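Long-range contacts in 6-carboxyhexanoate--coa ligase (Bacillus subtilis, PDB 5FLG), which belongs to the 6-carboxyhexanoate--CoA ligase family of enzymes, forms a two-chain assembly and binds phosphoaminophosphonic acid-adenylate ester, pimelic acid and magnesium: residues Met13-Gly19 and Lys58-Met62; Pro89-Leu95 and Ile215-Glu220. All coordinates share one frame; numbering follows the deposited sequence.

Contact 1. Residues Met13-Gly19 and Lys58-Met62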
ATOM      1  N   MET A  13      -3.822  -5.302  -3.315  1.00 24.54           N
ATOM      2  CA  MET A  13      -2.411  -5.595  -3.333  1.00 30.34           C
ATOM      3  C   MET A  13      -1.965  -5.659  -4.779  1.00 27.34           C
ATOM      4  O   MET A  13      -2.592  -6.305  -5.595  1.00 27.37           O
ATOM      5  CB  MET A  13      -2.106  -6.949  -2.651  1.00 26.87           C
ATOM      6  CG  MET A  13      -0.631  -7.373  -2.704  1.00 30.40           C
ATOM      7  SD  MET A  13      -0.144  -8.356  -4.157  1.00 30.70           S
ATOM      8  CE  MET A  13      -1.086  -9.843  -3.932  1.00 33.98           C
ATOM      9  N   ARG A  14      -0.751  -5.199  -5.024  1.00 28.35           N
ATOM     10  CA  ARG A  14      -0.081  -5.575  -6.219  1.00 30.52           C
ATOM     11  C   ARG A  14       1.413  -5.724  -5.981  1.00 29.10           C
ATOM     12  O   ARG A  14       1.993  -5.107  -5.075  1.00 25.23           O
ATOM     13  CB  ARG A  14      -0.353  -4.517  -7.283  1.00 34.56           C
ATOM     14  CG  ARG A  14       0.127  -3.155  -6.878  1.00 41.83           C
ATOM     15  CD  ARG A  14      -0.501  -2.127  -7.805  1.00 50.25           C
ATOM     16  NE  ARG A  14       0.101  -0.805  -7.689  1.00 57.62           N
ATOM     17  CZ  ARG A  14      -0.596   0.328  -7.708  1.00 75.99           C
ATOM     18  NH1 ARG A  14      -1.930   0.311  -7.754  1.00 77.38           N
ATOM     19  NH2 ARG A  14       0.044   1.486  -7.631  1.00 78.28           N
ATOM     20  N   ALA A  15       2.035  -6.513  -6.840  1.00 25.04           N
ATOM     21  CA  ALA A  15       3.430  -6.836  -6.655  1.00 30.91           C
ATOM     22  C   ALA A  15       4.086  -6.978  -8.008  1.00 28.51           C
ATOM     23  O   ALA A  15       3.485  -7.494  -8.951  1.00 31.31           O
ATOM     24  CB  ALA A  15       3.590  -8.129  -5.844  1.00 25.15           C
ATOM     25  N   SER A  16       5.361  -6.614  -8.061  1.00 29.99           N
ATOM     26  CA  SER A  16       6.114  -6.693  -9.286  1.00 28.44           C
ATOM     27  C   SER A  16       7.587  -6.949  -9.027  1.00 31.55           C
ATOM     28  O   SER A  16       8.041  -6.862  -7.900  1.00 29.95           O
ATOM     29  CB  SER A  16       5.947  -5.388 -10.074  1.00 30.29           C
ATOM     30  OG  SER A  16       6.338  -4.294  -9.282  1.00 32.01           O
ATOM     31  N   MET A  17       8.308  -7.320 -10.076  1.00 35.47           N
ATOM     32  CA  MET A  17       9.750  -7.402 -10.007  1.00 45.04           C
ATOM     33  C   MET A  17      10.410  -6.540 -11.079  1.00 51.26           C
ATOM     34  O   MET A  17       9.786  -6.194 -12.100  1.00 41.49           O
ATOM     35  CB  MET A  17      10.227  -8.858 -10.053  1.00 50.51           C
ATOM     36  CG  MET A  17       9.962  -9.612 -11.340  1.00 57.84           C
ATOM     37  SD  MET A  17      10.663 -11.282 -11.239  1.00 67.98           S
ATOM     38  CE  MET A  17      12.308 -10.949 -11.881  1.00 70.04           C
ATOM     39  N   ASN A  18      11.648  -6.138 -10.776  1.00 55.54           N
ATOM     40  CA  ASN A  18      12.400  -5.096 -11.506  1.00 59.08           C
ATOM     41  C   ASN A  18      11.678  -3.756 -11.485  1.00 65.19           C
ATOM     42  O   ASN A  18      11.377  -3.178 -12.535  1.00 67.03           O
ATOM     43  CB  ASN A  18      12.706  -5.508 -12.955  1.00 61.21           C
ATOM     44  CG  ASN A  18      13.214  -6.930 -13.067  1.00 63.34           C
ATOM     45  OD1 ASN A  18      12.776  -7.685 -13.932  1.00 76.14           O
ATOM     46  ND2 ASN A  18      14.125  -7.310 -12.182  1.00 65.38           N
ATOM     47  N   GLY A  19      11.398  -3.274 -10.275  1.00 72.19           N
ATOM     48  CA  GLY A  19      10.689  -2.008 -10.080  1.00 72.74           C
ATOM     49  C   GLY A  19       9.231  -2.236  -9.721  1.00 67.35           C
ATOM     50  O   GLY A  19       8.798  -3.388  -9.616  1.00 49.38           O
ATOM     51  N   LYS A  58       9.679 -13.855  -7.409  1.00 44.03           N
ATOM     52  CA  LYS A  58       9.714 -13.113  -6.145  1.00 47.35           C
ATOM     53  C   LYS A  58       9.679 -11.604  -6.433  1.00 42.11           C
ATOM     54  O   LYS A  58      10.450 -11.104  -7.241  1.00 42.52           O
ATOM     55  CB  LYS A  58      10.991 -13.484  -5.381  1.00 50.62           C
ATOM     56  CG  LYS A  58      11.500 -12.411  -4.438  1.00 61.05           C
ATOM     57  CD  LYS A  58      12.925 -12.685  -3.974  1.00 65.45           C
ATOM     58  CE  LYS A  58      13.643 -11.389  -3.613  1.00 66.46           C
ATOM     59  NZ  LYS A  58      14.897 -11.665  -2.860  1.00 67.86           N
ATOM     60  N   PRO A  59       8.744 -10.877  -5.810  1.00 39.65           N
ATOM     61  CA  PRO A  59       8.634  -9.430  -6.039  1.00 40.96           C
ATOM     62  C   PRO A  59       9.734  -8.624  -5.344  1.00 36.63           C
ATOM     63  O   PRO A  59      10.322  -9.099  -4.368  1.00 38.11           O
ATOM     64  CB  PRO A  59       7.264  -9.087  -5.465  1.00 40.34           C
ATOM     65  CG  PRO A  59       7.017 -10.117  -4.433  1.00 42.86           C
ATOM     66  CD  PRO A  59       7.697 -11.375  -4.909  1.00 44.71           C
ATOM     67  N   ASP A  60      10.131  -7.511  -5.945  1.00 36.23           N
ATOM     68  CA  ASP A  60      10.957  -6.530  -5.237  1.00 39.49           C
ATOM     69  C   ASP A  60      10.176  -5.274  -4.901  1.00 37.67           C
ATOM     70  O   ASP A  60      10.740  -4.320  -4.367  1.00 36.13           O
ATOM     71  CB  ASP A  60      12.226  -6.158  -6.025  1.00 42.68           C
ATOM     72  CG  ASP A  60      11.947  -5.784  -7.444  1.00 51.87           C
ATOM     73  OD1 ASP A  60      11.036  -4.954  -7.697  1.00 43.89           O
ATOM     74  OD2 ASP A  60      12.659  -6.322  -8.316  1.00 62.49           O
ATOM     75  N   PHE A  61       8.875  -5.294  -5.203  1.00 28.88           N
ATOM     76  CA  PHE A  61       8.014  -4.167  -4.955  1.00 32.35           C
ATOM     77  C   PHE A  61       6.606  -4.659  -4.678  1.00 27.23           C
ATOM     78  O   PHE A  61       6.125  -5.576  -5.354  1.00 27.19           O
ATOM     79  CB  PHE A  61       7.977  -3.254  -6.174  1.00 34.56           C
ATOM     80  CG  PHE A  61       7.023  -2.140  -6.027  1.00 37.72           C
ATOM     81  CD1 PHE A  61       5.669  -2.356  -6.228  1.00 38.23           C
ATOM     82  CD2 PHE A  61       7.441  -0.937  -5.500  1.00 44.84           C
ATOM     83  CE1 PHE A  61       4.767  -1.338  -6.028  1.00 40.49           C
ATOM     84  CE2 PHE A  61       6.543   0.098  -5.316  1.00 47.17           C
ATOM     85  CZ  PHE A  61       5.199  -0.118  -5.536  1.00 42.05           C
ATOM     86  N   MET A  62       5.988  -4.152  -3.623  1.00 31.29           N
ATOM     87  CA  MET A  62       4.610  -4.517  -3.323  1.00 31.07           C
ATOM     88  C   MET A  62       3.931  -3.394  -2.578  1.00 31.54           C
ATOM     89  O   MET A  62       4.548  -2.705  -1.776  1.00 27.33           O
ATOM     90  CB  MET A  62       4.546  -5.824  -2.522  1.00 37.97           C
ATOM     91  CG  MET A  62       3.136  -6.291  -2.202  1.00 42.27           C
ATOM     92  SD  MET A  62       3.053  -7.733  -1.095  1.00 48.99           S
ATOM     93  CE  MET A  62       4.174  -8.846  -1.950  1.00 32.94           C
TER
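Asp60 reaches with its carboxylate to the turn that follows strand 8-17, each oxygen taking one backbone N-H: Asn18 N lies 2.7 Å from Asp60 OD2, and Gly19 N 3.1 Å from Asp60 OD1. Both donors approach on the syn side, tilted somewhat out of the carboxylate plane. Asp60 CG stands between its own backbone N and carbonyl carbon (chi1 50°), which swings the acid toward the turn. From within, Ser16 OG braces the same turn by donating to a lone pair of Gly19 O, in the carbonyl plane, at 2.6 Å.

Between the backbones, Ser16 N donates to Phe61 O (3.0 Å), while Ser16 O accepts Asp60 N at 2.9 Å and, more weakly, Phe61 N. Two residues thus face one, a classic beta bulge where strand 61-68 starts its antiparallel pairing with strand 8-17. Ala15 and Met62 follow as a non-hydrogen-bonded pair.

Apolar contacts line the face turned to helix 40-52. Ala15 CB touches Pro59 CB at 3.8 Å and Met62 CE at 4.0 Å, and Met13 CG lies 4.0 Å from Met62 CG, the two chains running at a slant to each other. Phe61 and Met62 also pair with an antiparallel strand of the second subunit, carrying the sheet across the interface.

Contact 2. Residues Pro89-Leu95 and Ile215-Glu220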
ATOM      1  N   PRO A  89      -4.808 -27.612 -25.249  1.00 41.61           N
ATOM      2  CA  PRO A  89      -5.148 -26.199 -25.322  1.00 39.34           C
ATOM      3  C   PRO A  89      -5.873 -25.818 -26.596  1.00 39.73           C
ATOM      4  O   PRO A  89      -6.723 -24.947 -26.565  1.00 38.86           O
ATOM      5  CB  PRO A  89      -3.796 -25.500 -25.251  1.00 37.37           C
ATOM      6  CG  PRO A  89      -2.890 -26.498 -24.611  1.00 42.45           C
ATOM      7  CD  PRO A  89      -3.365 -27.825 -25.075  1.00 42.65           C
ATOM      8  N   GLU A  90      -5.522 -26.432 -27.716  1.00 38.73           N
ATOM      9  CA  GLU A  90      -6.158 -26.081 -28.988  1.00 42.27           C
ATOM     10  C   GLU A  90      -7.618 -26.502 -28.973  1.00 36.21           C
ATOM     11  O   GLU A  90      -8.480 -25.815 -29.529  1.00 35.95           O
ATOM     12  CB  GLU A  90      -5.439 -26.750 -30.169  1.00 45.71           C
ATOM     13  CG  GLU A  90      -3.971 -26.351 -30.310  1.00 57.18           C
ATOM     14  CD  GLU A  90      -3.016 -27.085 -29.342  1.00 66.37           C
ATOM     15  OE1 GLU A  90      -3.400 -28.075 -28.666  1.00 62.37           O
ATOM     16  OE2 GLU A  90      -1.850 -26.650 -29.238  1.00 80.86           O
ATOM     17  N   GLU A  91      -7.896 -27.643 -28.353  1.00 34.72           N
ATOM     18  CA  GLU A  91      -9.278 -28.081 -28.189  1.00 36.06           C
ATOM     19  C   GLU A  91     -10.020 -27.095 -27.299  1.00 34.89           C
ATOM     20  O   GLU A  91     -11.122 -26.678 -27.625  1.00 35.21           O
ATOM     21  CB  GLU A  91      -9.345 -29.492 -27.584  1.00 35.65           C
ATOM     22  CG  GLU A  91     -10.763 -30.027 -27.459  1.00 38.02           C
ATOM     23  CD  GLU A  91     -10.859 -31.297 -26.632  1.00 42.78           C
ATOM     24  OE1 GLU A  91      -9.804 -31.849 -26.201  1.00 39.60           O
ATOM     25  OE2 GLU A  91     -12.009 -31.743 -26.420  1.00 43.09           O
ATOM     26  N   GLY A  92      -9.377 -26.668 -26.217  1.00 29.15           N
ATOM     27  CA  GLY A  92      -9.984 -25.692 -25.301  1.00 30.99           C
ATOM     28  C   GLY A  92     -10.306 -24.373 -25.972  1.00 30.02           C
ATOM     29  O   GLY A  92     -11.353 -23.784 -25.719  1.00 28.48           O
ATOM     30  N   GLN A  93      -9.371 -23.875 -26.767  1.00 31.77           N
ATOM     31  CA  GLN A  93      -9.492 -22.553 -27.353  1.00 30.33           C
ATOM     32  C   GLN A  93     -10.646 -22.537 -28.363  1.00 32.19           C
ATOM     33  O   GLN A  93     -11.381 -21.552 -28.490  1.00 34.67           O
ATOM     34  CB  GLN A  93      -8.177 -22.131 -28.026  1.00 32.20           C
ATOM     35  CG  GLN A  93      -7.094 -21.615 -27.091  1.00 34.46           C
ATOM     36  CD  GLN A  93      -7.541 -20.432 -26.233  1.00 37.30           C
ATOM     37  OE1 GLN A  93      -8.485 -19.702 -26.566  1.00 40.97           O
ATOM     38  NE2 GLN A  93      -6.900 -20.268 -25.095  1.00 32.11           N
ATOM     39  N   LYS A  94     -10.719 -23.604 -29.142  1.00 34.79           N
ATOM     40  CA  LYS A  94     -11.775 -23.790 -30.108  1.00 38.58           C
ATOM     41  C   LYS A  94     -13.132 -23.841 -29.437  1.00 33.98           C
ATOM     42  O   LYS A  94     -14.092 -23.272 -29.914  1.00 34.21           O
ATOM     43  CB  LYS A  94     -11.523 -25.084 -30.855  1.00 43.34           C
ATOM     44  CG  LYS A  94     -12.238 -25.178 -32.184  1.00 59.72           C
ATOM     45  CD  LYS A  94     -11.569 -26.220 -33.079  1.00 69.20           C
ATOM     46  CE  LYS A  94     -12.547 -26.774 -34.105  1.00 78.45           C
ATOM     47  NZ  LYS A  94     -12.249 -28.200 -34.412  1.00 84.15           N
ATOM     48  N   LEU A  95     -13.227 -24.620 -28.378  1.00 29.57           N
ATOM     49  CA  LEU A  95     -14.397 -24.599 -27.534  1.00 31.96           C
ATOM     50  C   LEU A  95     -14.698 -23.188 -27.003  1.00 32.36           C
ATOM     51  O   LEU A  95     -15.858 -22.723 -27.079  1.00 29.86           O
ATOM     52  CB  LEU A  95     -14.191 -25.557 -26.341  1.00 33.11           C
ATOM     53  CG  LEU A  95     -15.386 -25.637 -25.386  1.00 37.46           C
ATOM     54  CD1 LEU A  95     -16.615 -26.045 -26.179  1.00 34.45           C
ATOM     55  CD2 LEU A  95     -15.125 -26.645 -24.260  1.00 38.56           C
ATOM     56  N   ILE A 215     -12.779 -24.326 -18.754  1.00 25.64           N
ATOM     57  CA  ILE A 215     -12.169 -25.100 -19.785  1.00 30.33           C
ATOM     58  C   ILE A 215     -10.783 -25.567 -19.299  1.00 31.62           C
ATOM     59  O   ILE A 215      -9.904 -24.753 -19.006  1.00 32.59           O
ATOM     60  CB  ILE A 215     -12.033 -24.251 -21.057  1.00 30.55           C
ATOM     61  CG1 ILE A 215     -13.426 -23.765 -21.512  1.00 30.71           C
ATOM     62  CG2 ILE A 215     -11.355 -25.057 -22.137  1.00 32.53           C
ATOM     63  CD1 ILE A 215     -13.413 -22.795 -22.675  1.00 30.86           C
ATOM     64  N   THR A 216     -10.595 -26.879 -19.176  1.00 32.83           N
ATOM     65  CA  THR A 216      -9.517 -27.383 -18.313  1.00 33.58           C
ATOM     66  C   THR A 216      -8.105 -27.258 -18.898  1.00 34.18           C
ATOM     67  O   THR A 216      -7.136 -27.253 -18.156  1.00 40.24           O
ATOM     68  CB  THR A 216      -9.730 -28.840 -17.904  1.00 31.58           C
ATOM     69  OG1 THR A 216      -9.793 -29.677 -19.074  1.00 29.55           O
ATOM     70  CG2 THR A 216     -10.964 -28.971 -17.071  1.00 32.42           C
ATOM     71  N   ALA A 217      -7.994 -27.030 -20.192  1.00 32.97           N
ATOM     72  CA  ALA A 217      -6.721 -26.664 -20.770  1.00 34.57           C
ATOM     73  C   ALA A 217      -6.918 -25.531 -21.758  1.00 32.51           C
ATOM     74  O   ALA A 217      -7.597 -25.709 -22.776  1.00 33.95           O
ATOM     75  CB  ALA A 217      -6.103 -27.866 -21.478  1.00 37.57           C
ATOM     76  N   MET A 218      -6.200 -24.426 -21.549  1.00 33.65           N
ATOM     77  CA  MET A 218      -6.355 -23.240 -22.425  1.00 35.61           C
ATOM     78  C   MET A 218      -4.999 -22.751 -22.940  1.00 35.96           C
ATOM     79  O   MET A 218      -4.915 -21.814 -23.746  1.00 31.45           O
ATOM     80  CB  MET A 218      -7.057 -22.111 -21.667  1.00 33.15           C
ATOM     81  CG  MET A 218      -8.537 -22.344 -21.433  1.00 36.92           C
ATOM     82  SD  MET A 218      -9.491 -22.119 -22.952  1.00 43.61           S
ATOM     83  CE  MET A 218      -9.764 -20.357 -22.948  1.00 40.21           C
ATOM     84  N   LYS A 219      -3.934 -23.340 -22.401  1.00 30.79           N
ATOM     85  CA  LYS A 219      -2.568 -23.034 -22.840  1.00 32.08           C
ATOM     86  C   LYS A 219      -1.649 -24.143 -22.317  1.00 35.63           C
ATOM     87  O   LYS A 219      -2.105 -25.002 -21.578  1.00 30.38           O
ATOM     88  CB  LYS A 219      -2.115 -21.725 -22.232  1.00 35.85           C
ATOM     89  CG  LYS A 219      -2.062 -21.763 -20.712  1.00 37.85           C
ATOM     90  CD  LYS A 219      -1.169 -20.654 -20.181  1.00 35.87           C
ATOM     91  CE  LYS A 219      -1.078 -20.685 -18.672  1.00 35.55           C
ATOM     92  NZ  LYS A 219      -0.174 -19.599 -18.204  1.00 38.14           N
ATOM     93  N   GLU A 220      -0.349 -24.034 -22.581  1.00 40.72           N
ATOM     94  CA  GLU A 220       0.606 -25.065 -22.167  1.00 42.90           C
ATOM     95  C   GLU A 220       1.200 -24.718 -20.812  1.00 35.56           C
ATOM     96  O   GLU A 220       1.434 -23.554 -20.509  1.00 35.65           O
ATOM     97  CB  GLU A 220       1.743 -25.213 -23.187  1.00 45.25           C
ATOM     98  CG  GLU A 220       1.305 -25.661 -24.573  1.00 50.78           C
ATOM     99  CD  GLU A 220       0.857 -27.116 -24.653  1.00 51.78           C
ATOM    100  OE1 GLU A 220       0.895 -27.843 -23.642  1.00 58.16           O
ATOM    101  OE2 GLU A 220       0.417 -27.536 -25.742  1.00 63.56           O
TER
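The flat amide of Gln93 meets Met218 in two ways. At its edge, NE2 of Gln93 donates to Met218 O at 2.9 Å, the bond lying almost in the amide plane and using a lone pair of the carbonyl in that carbonyl's own plane. Over one face, displaced outward from the group, sits the Met218 methyl, CE being 3.6 Å from Gln93 NE2. With Gln93 OE1 bonded to the hydroxyl of Tyr114, both polar ends of the amide are engaged and its rotation is fixed. The carboxylate of Glu220 is the second flat group, and it turns a face to the proline ring, with Glu220 OE2 3.6 Å from Pro89 CG.

These contacts lay the first turns of helix 89-102 against the loop that leaves strand 211-215 of the mixed seven-stranded sheet, the packing of a helix against a loop at the end of a sheet strand, in the alpha/beta part of the fold. Pro89 CB and CG rest on the backbone of Lys219. Gly92 lets the helix come close: Ala217 O receives CH...O contacts from Pro89 CA and, at 3.5 Å, from Gly92 CA, both nearly straight. Ile215 CG2 also reaches Gly92 CA, and Leu95 CD2 extends the apolar edge to Ile215 CG1 more loosely (4.3 Å). Lys219 points the other way, its NZ held by the carbonyls of Ser195, Asp197 and Thr223; Asp197 belongs to the magnesium and pimelic acid sites. The Met218 chain, bent at chi2 (-74°) and chi3 (-85°), folds back to the helix and brings SD within 3.7 Å of Gly92 O.

Both contacts are partly buried and lie well off the centre of the chain, about 30 Å apart between centres and about 15 Å at their nearest atoms, without touching and sharing no helix or strand. Contact 1 joins two strands of the three-stranded antiparallel sheet, next to the second subunit; contact 2 seats a helix on a loop of the seven-stranded sheet, and no other chain reaches it. The chemistry follows: backbone hydrogen bonding and an acid that accepts two turn N-H groups dominate the first, van der Waals packing of Pro89 and Gly92, CH...O contacts and a single cross-segment hydrogen bond the second. The side chain of Met13 is about 5 Å from the bound phosphoaminophosphonic acid-adenylate ester, and that of Lys219 about 8 Å.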